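Local coordinates for protein putative isomerase (Streptomyces coelicolor A3, PDB 2OQH) that probably acts as a sugar-acid dehydratase or isomerase of the enolase superfamily, with D-glucarate as a likely substrate, at residues V10-L15 / E31-R37; Y91-A95 / D270-G275; L182-R186 / A213-L219; A200-V204 / D224-G228. All blocks are in the same frame, centred on the assembly; numbering follows the deposited sequence.

Interaction 1: residues V10-L15 / E31-R37; sequences VWVVNL and ETRTVVR
Trp-11 pairs with Val-35 and Val-13 with Arg-33 as hydrogen-bonded pairs of two antiparallel strands, 10-15 and 31-37. Six backbone bonds join the strands; the one from Val-13 N to Arg-33 O is 2.8 Å long and nearly straight at 172°. Side chains alternate between the two faces of the sheet. On the face of Val-10, Val-12 and Thr-34 the packing is tight. Val-10 CG1 lies anti to its backbone nitrogen (chi1 -165°) and is thereby brought to 3.4 Å from Thr-34 CG2, closer than usual van der Waals contact. Helix 54-63 covers this patch, and Thr-34 OG1 bonds to Trp-52 O. The other face carries Trp-11, Val-13 and Val-35. Val-13 CG2 and Val-35 CG2 meet at 4.2 Å, and helix 359-368 lies against Trp-11 and Val-13. At one end the rim of the indole points onto the guanidinium of Arg-37. Trp-11 CH2 sits 3.6 Å from Arg-37 CZ, over the centre of that flat group. The two planes stand 86° apart. The charged end itself is held by a salt bridge to Asp-9. Side-chain contact is looser at the far end. Of the Glu-31 side chain, CB makes the nearest approach, 4.0 Å from Leu-15 O, and the Leu-15 side chain comes no closer than 4.5 Å to strand 31-37. The chemistry is thus divided. Backbone bonds fix the register of these two strands, valines and threonines pack on one face, Trp-11 and valines on the other, and Arg-33 sends its charge away from strand 10-15 to Glu-49.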
loop_
_atom_site.group_PDB
_atom_site.type_symbol
_atom_site.label_atom_id
_atom_site.label_comp_id
_atom_site.label_asym_id
_atom_site.label_seq_id
_atom_site.Cartn_x
_atom_site.Cartn_y
_atom_site.Cartn_z
ATOM N N VAL A 10 14.811 -14.761 -8.486
ATOM C CA VAL A 10 13.405 -14.556 -8.172
ATOM C C VAL A 10 12.709 -15.808 -7.661
ATOM O O VAL A 10 12.867 -16.893 -8.222
ATOM C CB VAL A 10 12.645 -14.054 -9.423
ATOM C CG1 VAL A 10 11.287 -13.503 -9.023
ATOM C CG2 VAL A 10 13.474 -12.998 -10.147
ATOM N N TRP A 11 11.943 -15.646 -6.586
ATOM C CA TRP A 11 11.188 -16.747 -5.993
ATOM C C TRP A 11 9.741 -16.304 -5.881
ATOM O O TRP A 11 9.465 -15.125 -5.704
ATOM C CB TRP A 11 11.667 -17.056 -4.570
ATOM C CG TRP A 11 13.043 -17.644 -4.435
ATOM C CD1 TRP A 11 13.374 -18.972 -4.407
ATOM C CD2 TRP A 11 14.266 -16.919 -4.243
ATOM N NE1 TRP A 11 14.729 -19.114 -4.200
ATOM C CE2 TRP A 11 15.300 -17.869 -4.097
ATOM C CE3 TRP A 11 14.589 -15.556 -4.177
ATOM C CZ2 TRP A 11 16.637 -17.498 -3.886
ATOM C CZ3 TRP A 11 15.924 -15.188 -3.967
ATOM C CH2 TRP A 11 16.925 -16.155 -3.826
ATOM N N VAL A 12 8.822 -17.254 -5.998
ATOM C CA VAL A 12 7.404 -16.969 -5.826
ATOM C C VAL A 12 7.063 -17.798 -4.595
ATOM O O VAL A 12 7.403 -18.977 -4.523
ATOM C CB VAL A 12 6.546 -17.436 -7.021
ATOM C CG1 VAL A 12 5.067 -17.234 -6.706
ATOM C CG2 VAL A 12 6.903 -16.632 -8.260
ATOM N N VAL A 13 6.417 -17.182 -3.615
ATOM C CA VAL A 13 6.093 -17.888 -2.387
ATOM C C VAL A 13 4.649 -17.699 -1.931
ATOM O O VAL A 13 3.992 -16.718 -2.297
ATOM C CB VAL A 13 7.023 -17.431 -1.250
ATOM C CG1 VAL A 13 8.475 -17.650 -1.640
ATOM C CG2 VAL A 13 6.784 -15.957 -0.955
ATOM N N ASN A 14 4.172 -18.654 -1.134
ATOM C CA ASN A 14 2.820 -18.632 -0.578
ATOM C C ASN A 14 2.984 -18.578 0.934
ATOM O O ASN A 14 3.627 -19.454 1.514
ATOM C CB ASN A 14 2.056 -19.919 -0.914
ATOM C CG ASN A 14 1.629 -20.003 -2.366
ATOM O OD1 ASN A 14 1.877 -19.094 -3.161
ATOM N ND2 ASN A 14 0.975 -21.113 -2.722
ATOM N N LEU A 15 2.433 -17.559 1.578
ATOM C CA LEU A 15 2.532 -17.476 3.029
ATOM C C LEU A 15 1.140 -17.450 3.612
ATOM O O LEU A 15 0.212 -16.897 3.010
ATOM C CB LEU A 15 3.313 -16.237 3.475
ATOM C CG LEU A 15 4.831 -16.354 3.328
ATOM C CD1 LEU A 15 5.203 -16.255 1.862
ATOM C CD2 LEU A 15 5.515 -15.251 4.107
ATOM N N GLU A 31 -1.640 -16.165 0.941
ATOM C CA GLU A 31 -1.243 -15.113 0.016
ATOM C C GLU A 31 0.014 -15.461 -0.791
ATOM O O GLU A 31 0.919 -16.147 -0.304
ATOM C CB GLU A 31 -1.023 -13.822 0.799
ATOM C CG GLU A 31 -0.574 -12.649 -0.030
ATOM C CD GLU A 31 -0.447 -11.401 0.801
ATOM O OE1 GLU A 31 -1.452 -10.664 0.945
ATOM O OE2 GLU A 31 0.660 -11.170 1.331
ATOM N N THR A 32 0.065 -14.981 -2.028
ATOM C CA THR A 32 1.206 -15.243 -2.892
ATOM C C THR A 32 1.989 -13.956 -3.155
ATOM O O THR A 32 1.399 -12.914 -3.439
ATOM C CB THR A 32 0.737 -15.865 -4.232
ATOM O OG1 THR A 32 0.146 -17.150 -3.982
ATOM C CG2 THR A 32 1.903 -16.038 -5.179
ATOM N N ARG A 33 3.317 -14.035 -3.054
ATOM C CA ARG A 33 4.189 -12.886 -3.273
ATOM C C ARG A 33 5.457 -13.287 -4.030
ATOM O O ARG A 33 5.908 -14.430 -3.943
ATOM C CB ARG A 33 4.603 -12.266 -1.931
ATOM C CG ARG A 33 3.448 -11.932 -0.997
ATOM C CD ARG A 33 2.656 -10.730 -1.480
ATOM N NE ARG A 33 3.449 -9.504 -1.443
ATOM C CZ ARG A 33 2.948 -8.288 -1.648
ATOM N NH1 ARG A 33 1.656 -8.135 -1.904
ATOM N NH2 ARG A 33 3.735 -7.221 -1.591
ATOM N N THR A 34 6.028 -12.338 -4.764
ATOM C CA THR A 34 7.257 -12.571 -5.511
ATOM C C THR A 34 8.402 -11.901 -4.752
ATOM O O THR A 34 8.315 -10.722 -4.403
ATOM C CB THR A 34 7.183 -11.966 -6.936
ATOM O OG1 THR A 34 6.270 -12.726 -7.737
ATOM C CG2 THR A 34 8.562 -11.972 -7.597
ATOM N N VAL A 35 9.467 -12.654 -4.484
ATOM C CA VAL A 35 10.622 -12.114 -3.770
ATOM C C VAL A 35 11.830 -12.072 -4.696
ATOM O O VAL A 35 12.071 -13.006 -5.464
ATOM C CB VAL A 35 10.979 -12.970 -2.540
ATOM C CG1 VAL A 35 12.112 -12.316 -1.770
ATOM C CG2 VAL A 35 9.757 -13.134 -1.650
ATOM N N VAL A 36 12.593 -10.989 -4.617
ATOM C CA VAL A 36 13.763 -10.820 -5.470
ATOM C C VAL A 36 15.014 -10.535 -4.650
ATOM O O VAL A 36 14.937 -9.867 -3.619
ATOM C CB VAL A 36 13.547 -9.646 -6.458
ATOM C CG1 VAL A 36 14.802 -9.413 -7.292
ATOM C CG2 VAL A 36 12.342 -9.935 -7.348
ATOM N N ARG A 37 16.152 -11.071 -5.088
ATOM C CA ARG A 37 17.422 -10.827 -4.411
ATOM C C ARG A 37 18.427 -10.294 -5.420
ATOM O O ARG A 37 18.651 -10.901 -6.470
ATOM C CB ARG A 37 18.005 -12.105 -3.781
ATOM C CG ARG A 37 19.403 -11.884 -3.151
ATOM C CD ARG A 37 20.034 -13.181 -2.607
ATOM N NE ARG A 37 20.268 -14.146 -3.673
ATOM C CZ ARG A 37 20.427 -15.454 -3.493
ATOM N NH1 ARG A 37 20.386 -15.978 -2.274
ATOM N NH2 ARG A 37 20.602 -16.244 -4.541
#

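Interaction 2: residues Y91-A95 / D270-G275; sequences YLGYA and DVYKWG
The side chain of Lys-273 crosses that of Tyr-91 obliquely. Its CB lies 3.9 Å from Tyr-91 CE1, and CG stays beside the same ring carbon. The chain then bends at chi3 (-77°), which brings CE to 3.5 Å from Tyr-91 OH. At the tip, NZ passes Tyr-91 CE2 and bonds to Asn-246 O. CB, CG, CE and NZ all come close to the tyrosine, while Tyr-272 O stands at the ring edge, in its plane. Tyr-91 OH also bonds to a water at 2.8 Å, and that water donates to Asp-270 OD2. Replacing Tyr-91 by an alanine would probably leave this water without one of its partners and strip the cover from the aliphatic part of Lys-273. Asp-270 has a second role as N-cap of the short helix 271-274, where OD1 accepts from Tyr-272 N. Its OD2 also has a weak bond to His-297, a pairing consistent with the Asp-His pair of mandelate racemase relatives. Tyr-94 closes the contact from the next turn. Its CB rests 3.2 Å from Lys-273 O, and its carbonyl oxygen receives a CA-H...O contact from Gly-275 CA at 3.4 Å. Ala-95 CA makes a similar approach to Tyr-272 O at 3.2 Å. The site joins the two domains. Helix 85-112 of the N-terminal domain lies against the short helix that follows barrel strand 266-269, Met-51 of strand 45-51 touches Tyr-91 and Ala-95, and the Tyr-272 side chain touches Ala-98 and Val-102 farther along helix 85-112.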
loop_
_atom_site.group_PDB
_atom_site.type_symbol
_atom_site.label_atom_id
_atom_site.label_comp_id
_atom_site.label_asym_id
_atom_site.label_seq_id
_atom_site.Cartn_x
_atom_site.Cartn_y
_atom_site.Cartn_z
ATOM N N TYR A 91 -0.270 -2.908 -14.282
ATOM C CA TYR A 91 0.004 -3.005 -12.854
ATOM C C TYR A 91 1.136 -3.999 -12.539
ATOM O O TYR A 91 2.063 -3.671 -11.795
ATOM C CB TYR A 91 -1.284 -3.428 -12.146
ATOM C CG TYR A 91 -1.352 -3.228 -10.647
ATOM C CD1 TYR A 91 -0.230 -2.877 -9.895
ATOM C CD2 TYR A 91 -2.557 -3.401 -9.978
ATOM C CE1 TYR A 91 -0.320 -2.698 -8.501
ATOM C CE2 TYR A 91 -2.661 -3.229 -8.593
ATOM C CZ TYR A 91 -1.545 -2.876 -7.859
ATOM O OH TYR A 91 -1.670 -2.684 -6.493
ATOM N N LEU A 92 1.066 -5.205 -13.096
ATOM C CA LEU A 92 2.095 -6.196 -12.815
ATOM C C LEU A 92 3.466 -5.710 -13.265
ATOM O O LEU A 92 4.480 -6.091 -12.687
ATOM C CB LEU A 92 1.772 -7.547 -13.477
ATOM C CG LEU A 92 0.428 -8.199 -13.133
ATOM C CD1 LEU A 92 0.464 -9.673 -13.538
ATOM C CD2 LEU A 92 0.146 -8.073 -11.638
ATOM N N GLY A 93 3.494 -4.873 -14.302
ATOM C CA GLY A 93 4.760 -4.337 -14.773
ATOM C C GLY A 93 5.378 -3.428 -13.721
ATOM O O GLY A 93 6.557 -3.554 -13.386
ATOM N N TYR A 94 4.582 -2.499 -13.198
ATOM C CA TYR A 94 5.069 -1.593 -12.163
ATOM C C TYR A 94 5.511 -2.391 -10.938
ATOM O O TYR A 94 6.535 -2.088 -10.333
ATOM C CB TYR A 94 3.976 -0.602 -11.748
ATOM C CG TYR A 94 3.735 0.517 -12.738
ATOM C CD1 TYR A 94 4.702 1.495 -12.971
ATOM C CD2 TYR A 94 2.537 0.606 -13.429
ATOM C CE1 TYR A 94 4.473 2.545 -13.869
ATOM C CE2 TYR A 94 2.294 1.649 -14.333
ATOM C CZ TYR A 94 3.265 2.614 -14.550
ATOM O OH TYR A 94 3.022 3.626 -15.456
ATOM N N ALA A 95 4.725 -3.405 -10.580
ATOM C CA ALA A 95 5.022 -4.245 -9.421
ATOM C C ALA A 95 6.323 -5.033 -9.582
ATOM O O ALA A 95 7.057 -5.221 -8.613
ATOM C CB ALA A 95 3.864 -5.201 -9.162
ATOM N N ASP A 270 1.848 4.057 -3.228
ATOM C CA ASP A 270 2.060 2.616 -3.140
ATOM C C ASP A 270 3.238 2.289 -4.042
ATOM O O ASP A 270 3.137 2.331 -5.271
ATOM C CB ASP A 270 0.815 1.845 -3.602
ATOM C CG ASP A 270 1.011 0.334 -3.559
ATOM O OD1 ASP A 270 2.130 -0.126 -3.247
ATOM O OD2 ASP A 270 0.038 -0.398 -3.840
ATOM N N VAL A 271 4.360 1.972 -3.413
ATOM C CA VAL A 271 5.581 1.657 -4.132
ATOM C C VAL A 271 5.396 0.589 -5.194
ATOM O O VAL A 271 5.929 0.689 -6.296
ATOM C CB VAL A 271 6.680 1.202 -3.152
ATOM C CG1 VAL A 271 7.869 0.629 -3.918
ATOM C CG2 VAL A 271 7.112 2.373 -2.302
ATOM N N TYR A 272 4.620 -0.429 -4.855
ATOM C CA TYR A 272 4.396 -1.544 -5.746
ATOM C C TYR A 272 3.461 -1.221 -6.889
ATOM O O TYR A 272 3.475 -1.901 -7.915
ATOM C CB TYR A 272 3.918 -2.728 -4.907
ATOM C CG TYR A 272 4.877 -2.901 -3.757
ATOM C CD1 TYR A 272 6.188 -3.313 -3.991
ATOM C CD2 TYR A 272 4.546 -2.466 -2.477
ATOM C CE1 TYR A 272 7.150 -3.269 -2.989
ATOM C CE2 TYR A 272 5.508 -2.414 -1.458
ATOM C CZ TYR A 272 6.811 -2.814 -1.725
ATOM O OH TYR A 272 7.787 -2.720 -0.751
ATOM N N LYS A 273 2.672 -0.167 -6.729
ATOM C CA LYS A 273 1.752 0.248 -7.776
ATOM C C LYS A 273 2.418 1.287 -8.696
ATOM O O LYS A 273 2.170 1.313 -9.900
ATOM C CB LYS A 273 0.478 0.820 -7.137
ATOM C CG LYS A 273 -0.609 1.243 -8.117
ATOM C CD LYS A 273 -1.863 1.748 -7.382
ATOM C CE LYS A 273 -2.708 0.612 -6.822
ATOM N NZ LYS A 273 -3.893 0.333 -7.681
ATOM N N TRP A 274 3.280 2.120 -8.116
ATOM C CA TRP A 274 3.976 3.174 -8.849
ATOM C C TRP A 274 5.379 2.821 -9.362
ATOM O O TRP A 274 6.051 3.647 -9.980
ATOM C CB TRP A 274 4.022 4.436 -7.984
ATOM C CG TRP A 274 2.654 5.042 -7.807
ATOM C CD1 TRP A 274 1.599 4.501 -7.129
ATOM C CD2 TRP A 274 2.169 6.257 -8.395
ATOM N NE1 TRP A 274 0.485 5.297 -7.263
ATOM C CE2 TRP A 274 0.807 6.384 -8.033
ATOM C CE3 TRP A 274 2.751 7.253 -9.193
ATOM C CZ2 TRP A 274 0.016 7.469 -8.447
ATOM C CZ3 TRP A 274 1.961 8.334 -9.606
ATOM C CH2 TRP A 274 0.612 8.429 -9.230
ATOM N N GLY A 275 5.826 1.602 -9.084
ATOM C CA GLY A 275 7.115 1.165 -9.583
ATOM C C GLY A 275 8.376 1.416 -8.778
ATOM O O GLY A 275 9.456 0.999 -9.202
HETATM O O HOH W 1 0.035 -2.899 -4.325
#

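Interaction 3: residues L182-R186 / A213-L219; sequences LRAVR and ALEELDL
In the outer helical layer of the TIM barrel, Leu-182 and Arg-186 of helix 175-188 pack on Leu-214 and Leu-217, near the C-terminal end of helix 204-214. The core is made of leucines. Leu-182 CD1 meets Leu-214 CD2 at 3.5 Å, a tight contact, with the two side chains crossing at about a right angle. Leu-217 fits between two turns of helix 175-188. Its CD1 lies 3.8 Å from Leu-182 CB, and its CD2 rests on CB and CG of Arg-186. Farther out, Arg-183 extends across the surface. Its NH2 passes the methyl of Ala-213, and NE makes only a long salt bridge to Glu-216 OE1 at 3.9 Å. No hydrogen-bond partner for this buried NE is present in the model. Arg-186 is gripped more firmly. Its chain bends at chi2 (58°) and chi3 (78°), which folds the guanidinium back to Leu-217 O. NE bonds to that oxygen at 2.8 Å, on a lone pair in the carbonyl plane, and NH2 adds a weak bond to it. NH1 turns to the carbonyls of Leu-189 and Val-192, in the link to strand 193-197. A leucine in place of Arg-186 would probably leave Leu-217 O without these two donors and remove the water link to Asp-218 O. That water completes the arrangement: it accepts from Arg-186 NH2 at 2.9 Å and donates to Asp-218 O at the same distance.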
loop_
_atom_site.group_PDB
_atom_site.type_symbol
_atom_site.label_atom_id
_atom_site.label_comp_id
_atom_site.label_asym_id
_atom_site.label_seq_id
_atom_site.Cartn_x
_atom_site.Cartn_y
_atom_site.Cartn_z
ATOM N N LEU A 182 -22.017 2.424 8.122
ATOM C CA LEU A 182 -21.201 3.553 8.548
ATOM C C LEU A 182 -21.865 4.378 9.650
ATOM O O LEU A 182 -21.195 4.842 10.571
ATOM C CB LEU A 182 -20.859 4.434 7.340
ATOM C CG LEU A 182 -19.982 3.733 6.296
ATOM C CD1 LEU A 182 -19.927 4.553 5.015
ATOM C CD2 LEU A 182 -18.584 3.513 6.873
ATOM N N ARG A 183 -23.180 4.554 9.564
ATOM C CA ARG A 183 -23.904 5.319 10.578
ATOM C C ARG A 183 -23.773 4.628 11.929
ATOM O O ARG A 183 -23.521 5.274 12.945
ATOM C CB ARG A 183 -25.387 5.444 10.208
ATOM C CG ARG A 183 -25.664 6.444 9.107
ATOM C CD ARG A 183 -27.085 6.331 8.592
ATOM N NE ARG A 183 -27.384 7.388 7.631
ATOM C CZ ARG A 183 -28.426 7.380 6.808
ATOM N NH1 ARG A 183 -29.281 6.361 6.822
ATOM N NH2 ARG A 183 -28.609 8.389 5.961
ATOM N N ALA A 184 -23.942 3.308 11.925
ATOM C CA ALA A 184 -23.847 2.503 13.139
ATOM C C ALA A 184 -22.433 2.564 13.705
ATOM O O ALA A 184 -22.239 2.787 14.901
ATOM C CB ALA A 184 -24.225 1.064 12.837
ATOM N N VAL A 185 -21.441 2.368 12.842
ATOM C CA VAL A 185 -20.063 2.410 13.290
ATOM C C VAL A 185 -19.721 3.767 13.892
ATOM O O VAL A 185 -19.124 3.836 14.963
ATOM C CB VAL A 185 -19.085 2.094 12.138
ATOM C CG1 VAL A 185 -17.641 2.261 12.606
ATOM C CG2 VAL A 185 -19.310 0.677 11.666
ATOM N N ARG A 186 -20.106 4.842 13.208
ATOM C CA ARG A 186 -19.829 6.191 13.695
ATOM C C ARG A 186 -20.505 6.457 15.039
ATOM O O ARG A 186 -19.910 7.067 15.928
ATOM C CB ARG A 186 -20.297 7.245 12.682
ATOM C CG ARG A 186 -20.258 8.676 13.220
ATOM C CD ARG A 186 -18.855 9.059 13.668
ATOM N NE ARG A 186 -17.987 9.396 12.546
ATOM C CZ ARG A 186 -16.658 9.332 12.584
ATOM N NH1 ARG A 186 -16.041 8.930 13.691
ATOM N NH2 ARG A 186 -15.946 9.694 11.523
ATOM N N ALA A 213 -25.589 11.599 2.021
ATOM C CA ALA A 213 -26.065 10.986 3.255
ATOM C C ALA A 213 -24.941 10.745 4.264
ATOM O O ALA A 213 -25.183 10.710 5.469
ATOM C CB ALA A 213 -26.763 9.673 2.940
ATOM N N LEU A 214 -23.712 10.592 3.775
ATOM C CA LEU A 214 -22.568 10.336 4.646
ATOM C C LEU A 214 -21.891 11.586 5.205
ATOM O O LEU A 214 -21.086 11.495 6.137
ATOM C CB LEU A 214 -21.532 9.495 3.899
ATOM C CG LEU A 214 -21.968 8.085 3.492
ATOM C CD1 LEU A 214 -20.916 7.479 2.569
ATOM C CD2 LEU A 214 -22.169 7.222 4.732
ATOM N N GLU A 215 -22.207 12.747 4.641
ATOM C CA GLU A 215 -21.604 13.996 5.098
ATOM C C GLU A 215 -21.770 14.232 6.597
ATOM O O GLU A 215 -20.904 14.820 7.230
ATOM C CB GLU A 215 -22.199 15.192 4.344
ATOM C CG GLU A 215 -22.084 15.104 2.834
ATOM C CD GLU A 215 -22.546 16.369 2.132
ATOM O OE1 GLU A 215 -23.534 16.986 2.581
ATOM O OE2 GLU A 215 -21.928 16.736 1.117
ATOM N N GLU A 216 -22.883 13.785 7.169
ATOM C CA GLU A 216 -23.112 13.996 8.600
ATOM C C GLU A 216 -22.239 13.122 9.508
ATOM O O GLU A 216 -22.241 13.296 10.728
ATOM C CB GLU A 216 -24.590 13.777 8.937
ATOM C CG GLU A 216 -25.087 12.374 8.645
ATOM C CD GLU A 216 -26.539 12.169 9.047
ATOM O OE1 GLU A 216 -27.028 11.027 8.923
ATOM O OE2 GLU A 216 -27.195 13.148 9.484
ATOM N N LEU A 217 -21.478 12.202 8.917
ATOM C CA LEU A 217 -20.608 11.307 9.682
ATOM C C LEU A 217 -19.150 11.793 9.735
ATOM O O LEU A 217 -18.307 11.193 10.406
ATOM C CB LEU A 217 -20.666 9.896 9.079
ATOM C CG LEU A 217 -22.075 9.314 8.890
ATOM C CD1 LEU A 217 -21.990 7.934 8.268
ATOM C CD2 LEU A 217 -22.792 9.245 10.230
ATOM N N ASP A 218 -18.863 12.880 9.025
ATOM C CA ASP A 218 -17.523 13.463 8.969
ATOM C C ASP A 218 -16.406 12.429 8.784
ATOM O O ASP A 218 -15.504 12.301 9.613
ATOM C CB ASP A 218 -17.263 14.308 10.222
ATOM C CG ASP A 218 -15.956 15.077 10.145
ATOM O OD1 ASP A 218 -15.619 15.593 9.048
ATOM O OD2 ASP A 218 -15.265 15.175 11.177
ATOM N N LEU A 219 -16.466 11.703 7.676
ATOM C CA LEU A 219 -15.471 10.685 7.371
ATOM C C LEU A 219 -14.147 11.323 6.976
ATOM O O LEU A 219 -14.125 12.407 6.396
ATOM C CB LEU A 219 -15.953 9.815 6.209
ATOM C CG LEU A 219 -17.364 9.232 6.280
ATOM C CD1 LEU A 219 -17.702 8.568 4.947
ATOM C CD2 LEU A 219 -17.447 8.233 7.419
HETATM O O HOH W 2 -13.346 10.495 10.491
#

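Interaction 4: residues A200-V204 / D224-G228; sequences AAWSV and DPCVG
The side chains of Trp-202 and Pro-225 cross at about a right angle, in two neighbouring loops that follow strands 193-197 and 221-223 of the TIM barrel. Pro-225 CB approaches the indole obliquely and lies 3.7 Å from Trp-202 CE3. Ser-207 and Ala-210 of helix 204-214 also touch the indole. At the ring edge, NE1 bonds to Thr-172 O and Asp-178 OD2, which fixes the rotation of the ring. The backbones are tied in two places. Ala-200 N donates to Asp-224 O in a short bond of 2.6 Å. Trp-202 N donates to Pro-225 O at 3.0 Å, almost in line with the carbonyl (174°) but bent at the hydrogen (139°). Side chains fill in around these bonds. Ala-200 CB meets Val-227 CG1 at 3.5 Å, and Val-204 CG2 reaches Cys-226 SG at 4.2 Å. Ser-203 caps the start of helix 204-214, and the carboxylate of Asp-224 turns away to Thr-245 and Asn-246. Both loops follow the C-terminal ends of barrel strands, the side where the active site lies in this superfamily. Cys-226 CB lies 3.3 Å from Trp-202 O. That same oxygen accepts from a water at 2.8 Å, and the water takes the N-H of Val-227 at 2.9 Å.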
loop_
_atom_site.group_PDB
_atom_site.type_symbol
_atom_site.label_atom_id
_atom_site.label_comp_id
_atom_site.label_asym_id
_atom_site.label_seq_id
_atom_site.Cartn_x
_atom_site.Cartn_y
_atom_site.Cartn_z
ATOM N N ALA A 200 -14.788 1.473 -6.396
ATOM C CA ALA A 200 -15.424 1.910 -7.626
ATOM C C ALA A 200 -16.633 1.079 -8.017
ATOM O O ALA A 200 -16.923 0.929 -9.201
ATOM C CB ALA A 200 -14.401 1.908 -8.758
ATOM N N ALA A 201 -17.349 0.554 -7.025
ATOM C CA ALA A 201 -18.526 -0.260 -7.306
ATOM C C ALA A 201 -19.821 0.546 -7.429
ATOM O O ALA A 201 -20.816 0.033 -7.934
ATOM C CB ALA A 201 -18.690 -1.343 -6.235
ATOM N N TRP A 202 -19.824 1.797 -6.977
ATOM C CA TRP A 202 -21.037 2.610 -7.079
ATOM C C TRP A 202 -21.063 3.439 -8.356
ATOM O O TRP A 202 -20.019 3.864 -8.856
ATOM C CB TRP A 202 -21.161 3.597 -5.919
ATOM C CG TRP A 202 -21.143 3.027 -4.538
ATOM C CD1 TRP A 202 -21.375 1.736 -4.169
ATOM C CD2 TRP A 202 -20.955 3.765 -3.328
ATOM N NE1 TRP A 202 -21.346 1.624 -2.798
ATOM C CE2 TRP A 202 -21.092 2.858 -2.258
ATOM C CE3 TRP A 202 -20.686 5.114 -3.046
ATOM C CZ2 TRP A 202 -20.971 3.255 -0.922
ATOM C CZ3 TRP A 202 -20.565 5.512 -1.708
ATOM C CH2 TRP A 202 -20.708 4.584 -0.667
ATOM N N SER A 203 -22.266 3.687 -8.864
ATOM C CA SER A 203 -22.436 4.509 -10.056
ATOM C C SER A 203 -22.258 5.945 -9.576
ATOM O O SER A 203 -22.291 6.203 -8.375
ATOM C CB SER A 203 -23.840 4.342 -10.627
ATOM O OG SER A 203 -24.813 4.888 -9.752
ATOM N N VAL A 204 -22.076 6.883 -10.497
ATOM C CA VAL A 204 -21.907 8.265 -10.077
ATOM C C VAL A 204 -23.146 8.801 -9.352
ATOM O O VAL A 204 -23.021 9.429 -8.298
ATOM C CB VAL A 204 -21.560 9.180 -11.265
ATOM C CG1 VAL A 204 -21.392 10.606 -10.775
ATOM C CG2 VAL A 204 -20.266 8.701 -11.923
ATOM N N ASP A 224 -12.512 5.962 -3.598
ATOM C CA ASP A 224 -12.975 5.374 -4.858
ATOM C C ASP A 224 -14.436 4.928 -4.935
ATOM O O ASP A 224 -14.716 3.764 -5.218
ATOM C CB ASP A 224 -12.093 4.177 -5.228
ATOM C CG ASP A 224 -10.699 4.589 -5.640
ATOM O OD1 ASP A 224 -10.590 5.452 -6.537
ATOM O OD2 ASP A 224 -9.724 4.055 -5.074
ATOM N N PRO A 225 -15.393 5.839 -4.702
ATOM C CA PRO A 225 -16.785 5.383 -4.788
ATOM C C PRO A 225 -17.201 4.952 -6.197
ATOM O O PRO A 225 -18.032 4.060 -6.357
ATOM C CB PRO A 225 -17.582 6.594 -4.290
ATOM C CG PRO A 225 -16.675 7.774 -4.635
ATOM C CD PRO A 225 -15.314 7.243 -4.258
ATOM N N CYS A 226 -16.612 5.578 -7.212
ATOM C CA CYS A 226 -16.955 5.283 -8.600
ATOM C C CYS A 226 -15.723 5.175 -9.495
ATOM O O CYS A 226 -14.614 5.455 -9.068
ATOM C CB CYS A 226 -17.874 6.378 -9.147
ATOM S SG CYS A 226 -17.080 8.010 -9.201
ATOM N N VAL A 227 -15.937 4.784 -10.746
ATOM C CA VAL A 227 -14.844 4.618 -11.701
ATOM C C VAL A 227 -14.468 5.877 -12.478
ATOM O O VAL A 227 -15.311 6.719 -12.755
ATOM C CB VAL A 227 -15.187 3.537 -12.754
ATOM C CG1 VAL A 227 -15.502 2.219 -12.077
ATOM C CG2 VAL A 227 -16.367 3.983 -13.582
ATOM N N GLY A 228 -13.185 5.981 -12.819
ATOM C CA GLY A 228 -12.682 7.081 -13.624
ATOM C C GLY A 228 -12.552 8.487 -13.071
ATOM O O GLY A 228 -13.268 8.899 -12.161
HETATM O O HOH W 3 -18.656 4.007 -11.275
#

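How the interactions relate
Interaction 1 comes first along the chain and lies in the sheet of the N-terminal domain. Interaction 2 joins that domain to the barrel; its centre is about 15 Å from that of interaction 1. Interactions 3 and 4 both fall between the two halves of interaction 2 in sequence, and their segments alternate: 182-186, 200-204, 213-219, 224-228. Helix 204-214 starts in interaction 4 and runs into interaction 3, with centres about 18 Å apart. One is on the loop rim, the other in the outer helix layer. Interactions 1 and 3 are farthest apart, about 39 Å between centres, on opposite sides of the molecule. Together they trace the two-domain plan of the enolase superfamily.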